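Local coordinates for terminase small subunit (Thermus phage G20c, PDB 6EJQ), which forms a nonameric ring that recognises viral DNA for packaging and probably regulates the ATPase of the large terminase subunit, at the interface of chains A and B. Residues are numbered along the deposited sequence; one frame, centred on the assembly and turned at random. Chains: chain A/B, Terminase small subunit.

The interface of chains A and B. Residues chain A 133, 136-137, 140; chain B 56-57, 59, 62.
The C-terminal end of helix 112-138 of chain A, with A:Leu140 in the tail just beyond it, packs against the loop that leads into helix 59-95 of chain B and against the first turn of that helix. A:Leu137 lies at the centre, its two methyls divided between different partners. CD1 meets the B:Ile62 methyl CD1 tip to tip at 3.8 Å, with the backbone N of B:Leu59 nearby, while CD2 lies 3.4 Å from the carbonyl O of B:Pro57 and also touches the proline ring and CG of B:Leu56. One turn back, A:Leu133 and B:Ile62 run alongside in opposite directions, so CB of the leucine lies beside both CG1 and the methyl CD1 of the isoleucine, 3.6 Å from CG1, while the leucine methyl CD1 reaches back to the isoleucine CG1. The pyrrolidine ring of B:Pro57 presses its CG against the helix surface, 3.7 Å from the carbonyl O of A:Leu133 and 3.8 Å from CB of A:Ser136. At the far end, B:Leu56 swings CG opposite its own backbone N (chi1 -155°) and extends toward A:Leu140, where its CD2 comes within 3.9 Å of the CD1 methyl. This mainly aliphatic patch joins neighbouring subunits of the nonameric ring and probably helps to anchor the start of one subunit's long helix, next to the linker from its N-terminal helices, on the C-terminal helix of the next.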
# COMPACT_ATOMS: atom_id res chain seq x y z
N LEU A 133 -16.49 -9.11 18.59
CA LEU A 133 -17.22 -9.32 19.84
C LEU A 133 -17.55 -7.97 20.47
O LEU A 133 -18.68 -7.76 20.89
CB LEU A 133 -16.43 -10.20 20.82
CG LEU A 133 -16.27 -11.70 20.47
CD1 LEU A 133 -15.33 -12.37 21.47
CD2 LEU A 133 -17.59 -12.44 20.42
N SER A 136 -20.38 -6.05 18.68
CA SER A 136 -21.68 -6.58 19.09
C SER A 136 -22.21 -5.94 20.38
O SER A 136 -23.42 -5.75 20.51
CB SER A 136 -21.65 -8.11 19.28
OG SER A 136 -21.87 -8.75 18.05
N LEU A 137 -21.33 -5.66 21.34
CA LEU A 137 -21.74 -4.97 22.57
C LEU A 137 -21.89 -3.46 22.35
O LEU A 137 -22.82 -2.86 22.87
CB LEU A 137 -20.76 -5.22 23.71
CG LEU A 137 -20.61 -6.66 24.17
CD1 LEU A 137 -19.59 -6.75 25.30
CD2 LEU A 137 -21.95 -7.23 24.61
N LEU A 140 -25.25 -1.74 21.33
CA LEU A 140 -26.26 -1.52 22.36
C LEU A 140 -26.27 -0.09 22.90
O LEU A 140 -27.33 0.46 23.19
CB LEU A 140 -26.05 -2.48 23.55
CG LEU A 140 -26.07 -3.99 23.28
CD1 LEU A 140 -25.88 -4.78 24.56
CD2 LEU A 140 -27.36 -4.41 22.60
N LEU B 56 -25.73 -12.80 23.20
CA LEU B 56 -24.98 -11.59 23.48
C LEU B 56 -23.64 -11.98 24.12
O LEU B 56 -23.63 -12.78 25.06
CB LEU B 56 -25.78 -10.69 24.43
CG LEU B 56 -25.50 -9.20 24.41
CD1 LEU B 56 -25.78 -8.60 23.03
CD2 LEU B 56 -26.36 -8.53 25.47
N PRO B 57 -22.51 -11.44 23.62
CA PRO B 57 -21.23 -11.70 24.28
C PRO B 57 -21.08 -11.08 25.66
O PRO B 57 -21.90 -10.27 26.10
CB PRO B 57 -20.18 -11.11 23.32
CG PRO B 57 -20.92 -10.31 22.32
CD PRO B 57 -22.36 -10.67 22.37
N LEU B 59 -18.29 -9.18 28.21
CA LEU B 59 -17.03 -8.43 28.21
C LEU B 59 -15.92 -9.16 28.99
O LEU B 59 -14.76 -9.10 28.60
CB LEU B 59 -17.24 -7.03 28.78
CG LEU B 59 -16.09 -6.05 28.59
CD1 LEU B 59 -15.81 -5.79 27.12
CD2 LEU B 59 -16.39 -4.75 29.32
N ILE B 62 -14.55 -11.54 26.63
CA ILE B 62 -13.71 -10.79 25.70
C ILE B 62 -12.33 -10.50 26.30
O ILE B 62 -11.34 -10.59 25.60
CB ILE B 62 -14.40 -9.50 25.21
CG1 ILE B 62 -15.62 -9.85 24.34
CG2 ILE B 62 -13.44 -8.62 24.40
CD1 ILE B 62 -16.58 -8.71 24.14